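Local coordinates for protein single domain haemoglobin (Campylobacter jejuni, PDB 2WY4) that binds heme and probably carries oxygen or helps to detoxify nitric oxide, at residues Pro36-Lys39 / Pro40-Asn43; Pro111-Ala114 / Thr115-Ala118; Phe129-Asp132 / Ile133-Leu137; Lys10-Val13 / Pro14-Gln17; Met44-Ile48 / Ser49-Pro53. All blocks are in the same frame, centred on the assembly; numbering follows the deposited sequence. Where two conformers were deposited one is given.

Interaction 1 of 5, residues Pro36-Lys39 / Pro40-Asn43; sequences PEVK and PMFN. With HEM (protoporphyrin IX containing Fe), chain B.
The 3-10 turn of the globin CD region, Pro36 to Met41, delivers Phe42 onto the heme. Lys39 N to Pro36 O begins the winding, and two bonds continue it, Met41 N to Val38 O at 3.0 Å and Phe42 N to Lys39 O at 2.9 Å, both i to i+3 bonds of 3-10 type. Pro40 has no N-H to give; its CD lies 3.6 Å from Glu37 O, the carbonyl that such a bond would use. The Phe42 ring has the carbonyl oxygens of Val38 and Lys39 at its edge, in its plane, and Val38 O comes within 3.5 Å of CD1. Methyl CMD of the heme sits over the centre of one ring face, and Phe42 CZ reaches the meso carbon CHD at 3.4 Å. The ring also meets the cyanide, Tyr28 and, edge-to-face, Phe32. Met41 SD lies against Val38 CB at 4.0 Å, and a bend at its last torsion (chi3 77°) brings CE near the vinyl carbon CBC. Just beyond, Asn43 grips one heme propionate with two donors: its backbone N meets O1D at 2.8 Å, and ND2 meets O2D at 3.0 Å. A phenylalanine packed on the heme from the CD corner is a hallmark of the globin fold.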
# COMPACT_ATOMS: atom_id res chain seq x y z
N PRO A 36 -15.44 -7.40 -2.97
CA PRO A 36 -15.37 -8.77 -2.45
C PRO A 36 -14.72 -9.74 -3.45
O PRO A 36 -14.15 -10.75 -3.04
CB PRO A 36 -16.85 -9.12 -2.25
CG PRO A 36 -17.59 -8.13 -3.11
CD PRO A 36 -16.82 -6.88 -3.04
N GLU A 37 -14.76 -9.40 -4.73
CA GLU A 37 -14.19 -10.24 -5.75
C GLU A 37 -12.69 -10.45 -5.56
O GLU A 37 -12.15 -11.45 -6.02
CB GLU A 37 -14.47 -9.68 -7.13
CG GLU A 37 -13.81 -8.37 -7.48
CD GLU A 37 -14.61 -7.15 -7.08
OE1 GLU A 37 -15.59 -7.29 -6.33
OE2 GLU A 37 -14.26 -6.05 -7.53
N VAL A 38 -12.01 -9.53 -4.88
CA VAL A 38 -10.56 -9.72 -4.67
C VAL A 38 -10.26 -10.58 -3.46
O VAL A 38 -9.15 -11.10 -3.35
CB VAL A 38 -9.75 -8.38 -4.59
CG1 VAL A 38 -10.07 -7.47 -5.75
CG2 VAL A 38 -9.97 -7.70 -3.26
N LYS A 39 -11.23 -10.77 -2.56
CA LYS A 39 -10.93 -11.47 -1.31
C LYS A 39 -10.26 -12.85 -1.48
O LYS A 39 -9.31 -13.14 -0.78
CB LYS A 39 -12.14 -11.55 -0.36
CG LYS A 39 -11.77 -11.93 1.09
CD LYS A 39 -12.93 -11.77 2.07
CE LYS A 39 -13.95 -12.86 1.92
NZ LYS A 39 -14.82 -12.83 3.13
N PRO A 40 -10.77 -13.71 -2.36
CA PRO A 40 -10.15 -15.05 -2.50
C PRO A 40 -8.70 -15.06 -2.94
O PRO A 40 -8.05 -16.12 -2.86
CB PRO A 40 -11.02 -15.72 -3.57
CG PRO A 40 -12.31 -15.05 -3.44
CD PRO A 40 -11.98 -13.59 -3.19
N MET A 41 -8.19 -13.94 -3.45
CA MET A 41 -6.78 -13.84 -3.80
C MET A 41 -5.91 -13.93 -2.53
O MET A 41 -4.78 -14.43 -2.55
CB MET A 41 -6.52 -12.53 -4.49
CG MET A 41 -7.24 -12.36 -5.81
SD MET A 41 -7.10 -10.68 -6.52
CE MET A 41 -5.51 -10.65 -7.18
N PHE A 42 -6.46 -13.46 -1.42
CA PHE A 42 -5.75 -13.39 -0.16
C PHE A 42 -6.00 -14.62 0.69
O PHE A 42 -7.04 -15.26 0.57
CB PHE A 42 -6.26 -12.18 0.63
CG PHE A 42 -5.91 -10.86 -0.01
CD1 PHE A 42 -6.68 -10.31 -1.03
CD2 PHE A 42 -4.82 -10.18 0.43
CE1 PHE A 42 -6.32 -9.13 -1.59
CE2 PHE A 42 -4.49 -8.99 -0.14
CZ PHE A 42 -5.25 -8.46 -1.16
N ASN A 43 -5.04 -14.92 1.55
CA ASN A 43 -5.19 -16.00 2.49
C ASN A 43 -5.83 -15.48 3.77
O ASN A 43 -5.24 -14.70 4.50
CB ASN A 43 -3.82 -16.64 2.77
CG ASN A 43 -3.27 -17.32 1.54
OD1 ASN A 43 -3.89 -18.28 1.03
ND2 ASN A 43 -2.14 -16.84 1.04
CHA HEM B . 0.64 -9.54 -0.73
CHB HEM B . 2.19 -4.99 -0.52
CHC HEM B . -0.97 -3.80 -3.95
CHD HEM B . -2.95 -8.22 -3.67
C1A HEM B . 1.38 -8.46 -0.43
C2A HEM B . 2.49 -8.40 0.48
C3A HEM B . 2.93 -7.13 0.56
C4A HEM B . 2.07 -6.36 -0.32
CMA HEM B . 4.10 -6.62 1.41
CAA HEM B . 3.07 -9.63 1.22
CBA HEM B . 3.68 -10.64 0.25
CGA HEM B . 5.14 -10.55 -0.02
O1A HEM B . 5.88 -9.87 0.74
O2A HEM B . 5.59 -11.24 -1.01
C1B HEM B . 1.44 -4.27 -1.41
C2B HEM B . 1.61 -2.89 -1.68
C3B HEM B . 0.73 -2.56 -2.64
C4B HEM B . -0.01 -3.72 -3.00
CMB HEM B . 2.56 -1.96 -0.94
CAB HEM B . 0.44 -1.19 -3.28
CBB HEM B . 1.41 -0.37 -3.66
C1C HEM B . -1.77 -4.88 -4.24
C2C HEM B . -2.80 -5.00 -5.20
C3C HEM B . -3.33 -6.20 -5.09
C4C HEM B . -2.68 -6.91 -4.01
CMC HEM B . -3.15 -3.92 -6.24
CAC HEM B . -4.46 -6.76 -5.93
CBC HEM B . -5.59 -7.14 -5.32
C1D HEM B . -2.13 -8.97 -2.85
C2D HEM B . -2.39 -10.32 -2.54
C3D HEM B . -1.30 -10.77 -1.63
C4D HEM B . -0.46 -9.63 -1.50
CMD HEM B . -3.55 -11.15 -3.05
CAD HEM B . -1.12 -12.13 -0.97
CBD HEM B . -1.49 -12.00 0.50
CGD HEM B . -1.66 -13.31 1.20
O1D HEM B . -2.66 -13.44 1.92
O2D HEM B . -0.77 -14.18 1.04
NA HEM B . 1.12 -7.20 -0.91
NB HEM B . 0.46 -4.76 -2.23
NC HEM B . -1.70 -6.07 -3.52
ND HEM B . -0.98 -8.56 -2.21
FE HEM B . -0.26 -6.65 -2.22

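Interaction 2 of 5, residues Pro111-Ala114 / Thr115-Ala118; sequences PDEA and TLKA
Asp112 OD1 takes two bonds from Thr115 at the start of helix 113-139, both 2.8 Å long, one from Thr115 N and one from Thr115 OG1. Asp112 is the N-cap. Its CG sits between its own backbone N and carbonyl carbon (chi1 62°), which turns the carboxylate back over the first turn; there Thr115 N meets OD1 nearly along its C-O axis, while the hydroxyl comes from 39° above the carboxylate plane. The tight side continues at Pro111, whose CB packs 3.7 Å from Thr115 CB, with CG more distantly facing Leu116 CD2. Ile105 of helix 94-109 backs Pro111, and Ile8 of helix 4-34 meets Ala114, Thr115 and Ala118. Regular helical bonds follow, from Leu116 N to Asp112 O at 3.0 Å and from Lys117 N to Glu113 O at 2.9 Å. The outer side is looser and faces solvent: Glu113 folds over at chi2 (-63°) and its carboxylate oxygens approach Leu116 CD1, OE1 at 4.0 Å, while Lys117 NZ stays 6.5 Å from Glu113 OE1, too far for a salt bridge. The aspartate thus occupies a backbone N-H that has no carbonyl in a preceding turn, and its negative charge would probably interact favourably with the helix dipole.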
# COMPACT_ATOMS: atom_id res chain seq x y z
N PRO A 111 -6.81 13.11 8.63
CA PRO A 111 -5.80 14.11 8.30
C PRO A 111 -6.36 15.38 7.66
O PRO A 111 -7.52 15.44 7.25
CB PRO A 111 -4.92 13.40 7.28
CG PRO A 111 -5.40 12.05 7.21
CD PRO A 111 -6.85 12.05 7.61
N ASP A 112 -5.48 16.38 7.55
CA ASP A 112 -5.84 17.61 6.85
C ASP A 112 -5.75 17.36 5.35
O ASP A 112 -5.30 16.30 4.91
CB ASP A 112 -5.00 18.79 7.35
CG ASP A 112 -3.51 18.63 7.13
OD1 ASP A 112 -3.06 17.85 6.26
OD2 ASP A 112 -2.69 19.33 7.78
N GLU A 113 -6.17 18.32 4.54
CA GLU A 113 -6.21 18.12 3.12
C GLU A 113 -4.83 18.00 2.56
O GLU A 113 -4.64 17.24 1.63
CB GLU A 113 -7.02 19.25 2.45
CG GLU A 113 -8.49 19.13 2.77
CD GLU A 113 -9.15 17.86 2.25
OE1 GLU A 113 -8.77 17.37 1.15
OE2 GLU A 113 -10.07 17.37 2.94
N ALA A 114 -3.87 18.75 3.10
CA ALA A 114 -2.52 18.66 2.59
C ALA A 114 -1.99 17.24 2.76
O ALA A 114 -1.30 16.74 1.89
CB ALA A 114 -1.59 19.67 3.29
N THR A 115 -2.31 16.63 3.89
CA THR A 115 -1.83 15.25 4.15
C THR A 115 -2.50 14.27 3.22
O THR A 115 -1.87 13.40 2.63
CB THR A 115 -2.02 14.88 5.61
OG1 THR A 115 -1.22 15.76 6.41
CG2 THR A 115 -1.45 13.50 5.89
N LEU A 116 -3.81 14.42 3.06
CA LEU A 116 -4.52 13.56 2.13
C LEU A 116 -3.95 13.68 0.71
O LEU A 116 -3.74 12.68 0.02
CB LEU A 116 -6.01 13.91 2.11
CG LEU A 116 -6.95 13.27 3.08
CD1 LEU A 116 -8.38 13.68 2.77
CD2 LEU A 116 -6.82 11.74 3.02
N LYS A 117 -3.75 14.91 0.25
CA LYS A 117 -3.17 15.17 -1.07
C LYS A 117 -1.79 14.53 -1.20
O LYS A 117 -1.43 13.89 -2.21
CB LYS A 117 -3.09 16.69 -1.30
CG LYS A 117 -2.81 17.11 -2.72
CD LYS A 117 -3.85 16.54 -3.69
CE LYS A 117 -4.24 17.53 -4.79
NZ LYS A 117 -5.37 18.36 -4.32
N ALA A 118 -1.01 14.64 -0.13
CA ALA A 118 0.33 14.12 -0.18
C ALA A 118 0.27 12.59 -0.35
O ALA A 118 1.05 12.03 -1.10
CB ALA A 118 1.12 14.54 1.07

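Interaction 3 of 5, residues Phe129-Asp132 / Ile133-Leu137; sequences FYID and IEKKL. With HEM (protoporphyrin IX containing Fe), chain B.
Glu134 is held at both carboxylate oxygens, OE2 by His84 ND1 and OE1 by Tyr94 OH, and OE2 also lies at the edge of the Tyr130 ring, in its plane, 3.6 Å from CD2. The carboxylate stands at 81° to that ring. An extended chain beyond CG (chi2 162°) carries it past Tyr130 O, which itself accepts Glu134 N at 2.9 Å. This last globin helix, 113-139, backs the proximal side of the heme, where His84 of helix 74-86 binds the iron; the hydrogen bond from His84 ND1 to Glu134 OE2 helps to orient the imidazole and probably influences ligand binding. Tyr130 turns one face to vinyl carbon CBB, 3.9 Å above its plane near the rim, and its OH lies 3.4 Å from methyl CMB. One turn along the helix surface, Ile133 CD1 sits over the Phe129 ring in a CH-pi contact, 4.2 Å from its centroid and 28° off the normal. Ile131 CG2 rests against Lys135 CD at 4.0 Å, and Glu91 touches both side chains.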
# COMPACT_ATOMS: atom_id res chain seq x y z
N PHE A 129 5.69 2.28 -9.32
CA PHE A 129 6.90 1.49 -9.09
C PHE A 129 6.62 -0.02 -9.05
O PHE A 129 7.34 -0.80 -9.69
CB PHE A 129 7.57 1.96 -7.80
CG PHE A 129 8.97 1.45 -7.61
CD1 PHE A 129 10.01 1.95 -8.35
CD2 PHE A 129 9.23 0.47 -6.68
CE1 PHE A 129 11.30 1.49 -8.16
CE2 PHE A 129 10.51 -0.03 -6.51
CZ PHE A 129 11.54 0.48 -7.24
N TYR A 130 5.58 -0.42 -8.34
CA TYR A 130 5.19 -1.83 -8.28
C TYR A 130 4.70 -2.32 -9.65
O TYR A 130 5.14 -3.38 -10.14
CB TYR A 130 4.08 -2.05 -7.27
CG TYR A 130 4.52 -2.25 -5.83
CD1 TYR A 130 4.97 -1.20 -5.09
CD2 TYR A 130 4.45 -3.51 -5.24
CE1 TYR A 130 5.37 -1.36 -3.78
CE2 TYR A 130 4.86 -3.69 -3.95
CZ TYR A 130 5.32 -2.63 -3.20
OH TYR A 130 5.73 -2.89 -1.92
N ILE A 131 3.82 -1.54 -10.27
CA ILE A 131 3.26 -1.92 -11.58
C ILE A 131 4.35 -2.17 -12.61
O ILE A 131 4.30 -3.15 -13.36
CB ILE A 131 2.30 -0.81 -12.09
CG1 ILE A 131 1.01 -0.78 -11.26
CG2 ILE A 131 1.93 -1.03 -13.55
CD1 ILE A 131 0.19 0.51 -11.43
N ASP A 132 5.33 -1.29 -12.65
CA ASP A 132 6.38 -1.40 -13.68
C ASP A 132 7.23 -2.65 -13.49
O ASP A 132 7.60 -3.33 -14.47
CB ASP A 132 7.27 -0.16 -13.75
CG ASP A 132 6.55 1.08 -14.33
OD1 ASP A 132 5.44 0.97 -14.89
OD2 ASP A 132 7.03 2.23 -14.21
N ILE A 133 7.55 -2.97 -12.25
CA ILE A 133 8.32 -4.18 -11.95
C ILE A 133 7.50 -5.43 -12.30
O ILE A 133 8.02 -6.37 -12.93
CB ILE A 133 8.77 -4.19 -10.46
CG1 ILE A 133 9.93 -3.21 -10.26
CG2 ILE A 133 9.18 -5.56 -9.97
CD1 ILE A 133 10.36 -3.00 -8.85
N GLU A 134 6.23 -5.42 -11.92
CA GLU A 134 5.34 -6.52 -12.20
C GLU A 134 5.07 -6.69 -13.70
O GLU A 134 5.00 -7.81 -14.20
CB GLU A 134 4.06 -6.37 -11.36
CG GLU A 134 4.37 -6.65 -9.88
CD GLU A 134 3.36 -6.13 -8.88
OE1 GLU A 134 2.20 -5.85 -9.28
OE2 GLU A 134 3.71 -6.03 -7.68
N LYS A 135 4.95 -5.58 -14.42
CA LYS A 135 4.75 -5.65 -15.86
C LYS A 135 5.89 -6.41 -16.50
O LYS A 135 5.66 -7.26 -17.37
CB LYS A 135 4.64 -4.24 -16.46
CG LYS A 135 3.24 -3.70 -16.51
CD LYS A 135 3.22 -2.30 -17.12
CE LYS A 135 3.66 -2.30 -18.57
NZ LYS A 135 3.45 -0.96 -19.23
N LYS A 136 7.12 -6.12 -16.07
CA LYS A 136 8.28 -6.84 -16.57
C LYS A 136 8.16 -8.32 -16.26
O LYS A 136 8.47 -9.15 -17.10
CB LYS A 136 9.59 -6.30 -15.99
CG LYS A 136 10.06 -5.03 -16.64
CD LYS A 136 11.52 -4.75 -16.30
CE LYS A 136 11.88 -3.28 -16.47
NZ LYS A 136 11.69 -2.77 -17.86
N LEU A 137 7.71 -8.66 -15.05
CA LEU A 137 7.56 -10.08 -14.73
C LEU A 137 6.56 -10.77 -15.61
O LEU A 137 6.77 -11.88 -16.06
CB LEU A 137 7.14 -10.29 -13.27
CG LEU A 137 8.29 -10.32 -12.29
CD1 LEU A 137 7.71 -10.62 -10.90
CD2 LEU A 137 9.35 -11.35 -12.69
CHA HEM B . 0.64 -9.54 -0.73
CHB HEM B . 2.19 -4.99 -0.52
CHC HEM B . -0.97 -3.80 -3.95
CHD HEM B . -2.95 -8.22 -3.67
C1A HEM B . 1.38 -8.46 -0.43
C2A HEM B . 2.49 -8.40 0.48
C3A HEM B . 2.93 -7.13 0.56
C4A HEM B . 2.07 -6.36 -0.32
CMA HEM B . 4.10 -6.62 1.41
CAA HEM B . 3.07 -9.63 1.22
CBA HEM B . 3.68 -10.64 0.25
CGA HEM B . 5.14 -10.55 -0.02
O1A HEM B . 5.88 -9.87 0.74
O2A HEM B . 5.59 -11.24 -1.01
C1B HEM B . 1.44 -4.27 -1.41
C2B HEM B . 1.61 -2.89 -1.68
C3B HEM B . 0.73 -2.56 -2.64
C4B HEM B . -0.01 -3.72 -3.00
CMB HEM B . 2.56 -1.96 -0.94
CAB HEM B . 0.44 -1.19 -3.28
CBB HEM B . 1.41 -0.37 -3.66
C1C HEM B . -1.77 -4.88 -4.24
C2C HEM B . -2.80 -5.00 -5.20
C3C HEM B . -3.33 -6.20 -5.09
C4C HEM B . -2.68 -6.91 -4.01
CMC HEM B . -3.15 -3.92 -6.24
CAC HEM B . -4.46 -6.76 -5.93
CBC HEM B . -5.59 -7.14 -5.32
C1D HEM B . -2.13 -8.97 -2.85
C2D HEM B . -2.39 -10.32 -2.54
C3D HEM B . -1.30 -10.77 -1.63
C4D HEM B . -0.46 -9.63 -1.50
CMD HEM B . -3.55 -11.15 -3.05
CAD HEM B . -1.12 -12.13 -0.97
CBD HEM B . -1.49 -12.00 0.50
CGD HEM B . -1.66 -13.31 1.20
O1D HEM B . -2.66 -13.44 1.92
O2D HEM B . -0.77 -14.18 1.04
NA HEM B . 1.12 -7.20 -0.91
NB HEM B . 0.46 -4.76 -2.23
NC HEM B . -1.70 -6.07 -3.52
ND HEM B . -0.98 -8.56 -2.21
FE HEM B . -0.26 -6.65 -2.22

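Interaction 4 of 5, residues Lys10-Val13 / Pro14-Gln17; sequences KDCV and PILQ
The Val13-Pro14 link sets Pro14 CD 3.3 Å from Val13 CB, a tight fit, within the first long globin helix, 4-34. The proline nitrogen carries no hydrogen, so the helix kinks here: Lys10 O, which Pro14 would otherwise engage, lies 3.5 Å from Pro14 CD and accepts Val13 N instead. Neither Pro14 N nor Ile15 N makes the usual bond to the preceding turn; regular bonding resumes with Leu16 N meeting Cys12 O at 3.0 Å and Gln17 N meeting Val13 O at 2.8 Å. Side chains settle on the turn before: Cys12 SG faces Ile15 CD1 at 4.3 Å, and Leu16 CG lies 3.4 Å from the carbonyl oxygen Cys12 O. The next shell is made by neighbouring helices: Leu61 and Ala64 of helix 51-65 meet Val13, Ile60 and Leu61 meet Leu16, and Trp119 of helix 113-139 touches both Cys12 and Leu16. At the upstream end Asp11 OD1 accepts from Gln7 NE2 on its own helix. Toward the exposed side, Val13 CG1 stands opposite the backbone N (chi1 170°), and Gln17 swings its amide across it, bringing OE1 within 3.8 Å of that methyl.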
# COMPACT_ATOMS: atom_id res chain seq x y z
N LYS A 10 7.19 11.74 5.32
CA LYS A 10 8.12 11.34 6.39
C LYS A 10 7.48 11.47 7.76
O LYS A 10 7.70 10.62 8.64
CB LYS A 10 9.41 12.16 6.34
CG LYS A 10 10.20 12.02 5.07
CD LYS A 10 10.54 10.59 4.75
CE LYS A 10 11.57 10.50 3.64
NZ LYS A 10 11.79 9.11 3.21
N ASP A 11 6.70 12.52 7.99
CA ASP A 11 6.06 12.76 9.27
C ASP A 11 5.10 11.64 9.60
O ASP A 11 4.78 11.39 10.74
CB ASP A 11 5.24 14.07 9.24
CG ASP A 11 6.08 15.33 9.20
OD1 ASP A 11 7.30 15.32 9.47
OD2 ASP A 11 5.54 16.41 8.93
N CYS A 12 4.62 10.97 8.57
CA CYS A 12 3.67 9.87 8.75
C CYS A 12 4.33 8.55 9.09
O CYS A 12 3.64 7.63 9.54
CB CYS A 12 2.77 9.73 7.52
SG CYS A 12 1.59 11.10 7.37
N VAL A 13 5.65 8.43 8.89
CA VAL A 13 6.36 7.21 9.28
C VAL A 13 6.06 6.79 10.75
O VAL A 13 5.63 5.67 11.00
CB VAL A 13 7.85 7.27 8.96
CG1 VAL A 13 8.59 6.08 9.60
CG2 VAL A 13 8.05 7.23 7.47
N PRO A 14 6.26 7.66 11.72
CA PRO A 14 5.95 7.29 13.10
C PRO A 14 4.51 6.90 13.34
O PRO A 14 4.21 6.03 14.17
CB PRO A 14 6.28 8.57 13.89
CG PRO A 14 7.04 9.43 13.00
CD PRO A 14 6.87 8.98 11.63
N ILE A 15 3.59 7.54 12.62
CA ILE A 15 2.19 7.23 12.78
C ILE A 15 1.93 5.80 12.35
O ILE A 15 1.18 5.06 12.98
CB ILE A 15 1.33 8.22 11.93
CG1 ILE A 15 1.53 9.65 12.46
CG2 ILE A 15 -0.13 7.80 11.92
CD1 ILE A 15 0.78 10.73 11.62
N LEU A 16 2.57 5.42 11.26
CA LEU A 16 2.46 4.08 10.74
C LEU A 16 3.23 3.08 11.61
O LEU A 16 2.82 1.92 11.71
CB LEU A 16 2.98 4.02 9.31
CG LEU A 16 2.26 4.80 8.21
CD1 LEU A 16 3.15 5.00 6.99
CD2 LEU A 16 1.07 4.02 7.81
N GLN A 17 4.34 3.51 12.19
CA GLN A 17 5.07 2.62 13.11
C GLN A 17 4.16 2.27 14.29
O GLN A 17 4.20 1.14 14.79
CB GLN A 17 6.35 3.29 13.65
CG GLN A 17 7.48 3.34 12.67
CD GLN A 17 8.67 4.11 13.20
OE1 GLN A 17 8.64 5.31 13.28
NE2 GLN A 17 9.70 3.37 13.61

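Interaction 5 of 5, residues Met44-Ile48 / Ser49-Pro53; sequences MEKQI and SGEQP. With HEM (protoporphyrin IX containing Fe), chain B.
After helix 44-48 the chain leaves helical geometry at Gly50 (phi 87°), the N-cap of helix 51-65, with Gly50 N closing the turn on Gln47 O and Lys46 O accepting Gln52 N across the junction at 2.9 Å. Lys46 runs extended beyond CG toward the heme, crossing Glu51, whose CG packs 3.7 Å from Lys46 CE, and giving NZ to Gln52 OE1 at 2.7 Å nearly along the amide C=O. This is the start of the globin distal helix, where Gln52 lines the cyanide site together with Tyr28 and Phe42. With CG opposite the backbone N and a bend at chi2 (65°), its amide folds above the porphyrin, NE2 lying 3.4 Å from C1A and donating to Tyr28 OH. Bonds at both ends of the amide, from Lys46 to OE1 and with Tyr28 at NE2, should hold its rotation. Gln47 crosses Gln52 at a slant, NE2 3.5 Å from Gln52 CG, the two amide planes 41° apart, and its OE1 reaches toward Pro53 CG, while Tyr28 and Phe32 of helix 4-34 touch its side chain. In the linker Ser49 N bonds to Glu45 O, and Ser49 OG takes Glu51 N at 3.0 Å in an ST turn.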
# COMPACT_ATOMS: atom_id res chain seq x y z
N MET A 44 -7.04 -15.91 4.08
CA MET A 44 -7.68 -15.40 5.28
C MET A 44 -6.98 -15.75 6.59
O MET A 44 -7.10 -15.04 7.56
CB MET A 44 -9.16 -15.79 5.32
CG MET A 44 -9.99 -15.12 4.20
SD MET A 44 -9.91 -13.32 4.19
CE MET A 44 -8.72 -13.02 2.96
N GLU A 45 -6.25 -16.87 6.60
CA GLU A 45 -5.51 -17.22 7.80
C GLU A 45 -4.52 -16.12 8.10
O GLU A 45 -4.25 -15.81 9.26
CB GLU A 45 -4.78 -18.57 7.60
CG GLU A 45 -4.13 -19.11 8.84
CD GLU A 45 -3.18 -20.25 8.51
OE1 GLU A 45 -3.66 -21.19 7.83
OE2 GLU A 45 -1.97 -20.19 8.90
N LYS A 46 -3.95 -15.55 7.04
CA LYS A 46 -2.93 -14.49 7.18
C LYS A 46 -3.58 -13.16 7.60
O LYS A 46 -2.89 -12.28 8.10
CB LYS A 46 -2.11 -14.35 5.87
CG LYS A 46 -0.61 -14.00 6.01
CD LYS A 46 0.06 -13.67 4.68
CE LYS A 46 1.38 -12.98 4.87
NZ LYS A 46 2.05 -12.25 3.74
N GLN A 47 -4.89 -13.05 7.40
CA GLN A 47 -5.60 -11.86 7.85
C GLN A 47 -5.89 -12.03 9.34
O GLN A 47 -5.65 -11.14 10.14
CB GLN A 47 -6.93 -11.73 7.10
CG GLN A 47 -6.85 -11.25 5.65
CD GLN A 47 -6.40 -9.82 5.52
OE1 GLN A 47 -6.90 -8.94 6.22
NE2 GLN A 47 -5.43 -9.59 4.62
N ILE A 48 -6.40 -13.20 9.71
CA ILE A 48 -6.75 -13.44 11.09
C ILE A 48 -5.54 -13.37 12.04
O ILE A 48 -5.66 -12.83 13.11
CB ILE A 48 -7.47 -14.79 11.19
CG1 ILE A 48 -8.82 -14.70 10.45
CG2 ILE A 48 -7.70 -15.18 12.63
CD1 ILE A 48 -9.41 -16.03 10.06
N SER A 49 -4.39 -13.84 11.59
CA SER A 49 -3.20 -13.86 12.45
C SER A 49 -2.59 -12.48 12.58
O SER A 49 -1.72 -12.26 13.41
CB SER A 49 -2.12 -14.73 11.84
OG SER A 49 -1.60 -14.14 10.65
N GLY A 50 -3.00 -11.54 11.71
CA GLY A 50 -2.41 -10.21 11.68
C GLY A 50 -1.18 -10.11 10.81
O GLY A 50 -0.64 -9.04 10.59
N GLU A 51 -0.75 -11.25 10.26
CA GLU A 51 0.49 -11.26 9.47
C GLU A 51 0.41 -10.41 8.21
O GLU A 51 1.34 -9.67 7.91
CB GLU A 51 0.95 -12.68 9.11
CG GLU A 51 2.32 -12.66 8.46
CD GLU A 51 2.88 -14.03 8.14
OE1 GLU A 51 2.14 -15.02 8.27
OE2 GLU A 51 4.07 -14.08 7.73
N GLN A 52 -0.67 -10.53 7.46
CA GLN A 52 -0.76 -9.72 6.24
C GLN A 52 -1.01 -8.22 6.52
O GLN A 52 -0.39 -7.39 5.89
CB GLN A 52 -1.76 -10.33 5.25
CG GLN A 52 -1.96 -9.50 3.99
CD GLN A 52 -0.69 -9.45 3.18
OE1 GLN A 52 0.16 -10.34 3.24
NE2 GLN A 52 -0.57 -8.39 2.37
N PRO A 53 -1.89 -7.88 7.44
CA PRO A 53 -1.98 -6.48 7.84
C PRO A 53 -0.64 -5.91 8.26
O PRO A 53 -0.31 -4.79 7.89
CB PRO A 53 -3.01 -6.50 8.97
CG PRO A 53 -3.91 -7.65 8.60
CD PRO A 53 -2.97 -8.69 8.05
CHA HEM B . 0.64 -9.54 -0.73
CHB HEM B . 2.19 -4.99 -0.52
CHC HEM B . -0.97 -3.80 -3.95
CHD HEM B . -2.95 -8.22 -3.67
C1A HEM B . 1.38 -8.46 -0.43
C2A HEM B . 2.49 -8.40 0.48
C3A HEM B . 2.93 -7.13 0.56
C4A HEM B . 2.07 -6.36 -0.32
CMA HEM B . 4.10 -6.62 1.41
CAA HEM B . 3.07 -9.63 1.22
CBA HEM B . 3.68 -10.64 0.25
CGA HEM B . 5.14 -10.55 -0.02
O1A HEM B . 5.88 -9.87 0.74
O2A HEM B . 5.59 -11.24 -1.01
C1B HEM B . 1.44 -4.27 -1.41
C2B HEM B . 1.61 -2.89 -1.68
C3B HEM B . 0.73 -2.56 -2.64
C4B HEM B . -0.01 -3.72 -3.00
CMB HEM B . 2.56 -1.96 -0.94
CAB HEM B . 0.44 -1.19 -3.28
CBB HEM B . 1.41 -0.37 -3.66
C1C HEM B . -1.77 -4.88 -4.24
C2C HEM B . -2.80 -5.00 -5.20
C3C HEM B . -3.33 -6.20 -5.09
C4C HEM B . -2.68 -6.91 -4.01
CMC HEM B . -3.15 -3.92 -6.24
CAC HEM B . -4.46 -6.76 -5.93
CBC HEM B . -5.59 -7.14 -5.32
C1D HEM B . -2.13 -8.97 -2.85
C2D HEM B . -2.39 -10.32 -2.54
C3D HEM B . -1.30 -10.77 -1.63
C4D HEM B . -0.46 -9.63 -1.50
CMD HEM B . -3.55 -11.15 -3.05
CAD HEM B . -1.12 -12.13 -0.97
CBD HEM B . -1.49 -12.00 0.50
CGD HEM B . -1.66 -13.31 1.20
O1D HEM B . -2.66 -13.44 1.92
O2D HEM B . -0.77 -14.18 1.04
NA HEM B . 1.12 -7.20 -0.91
NB HEM B . 0.46 -4.76 -2.23
NC HEM B . -1.70 -6.07 -3.52
ND HEM B . -0.98 -8.56 -2.21
FE HEM B . -0.26 -6.65 -2.22

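In the fold
Along the chain the order is interaction 4 on helix 4-34, interaction 1 in the loop after it, interaction 5 where helix 44-48 passes into helix 51-65, then interactions 2 and 3 near the two ends of helix 113-139, centres 27 Å apart. Interactions 1, 3 and 5 all touch the heme. Interactions 1 and 5 also meet directly, Lys39 CG lying 3.7 Å from Met44 CE, and carry two of the cyanide-pocket residues, whereas interaction 3 reaches the iron ligand. Interactions 2 and 4 pack together, their centres 14 Å apart. Three contacts thus shape the distal, propionate and proximal surroundings of the heme, while two join the first and last helices away from it.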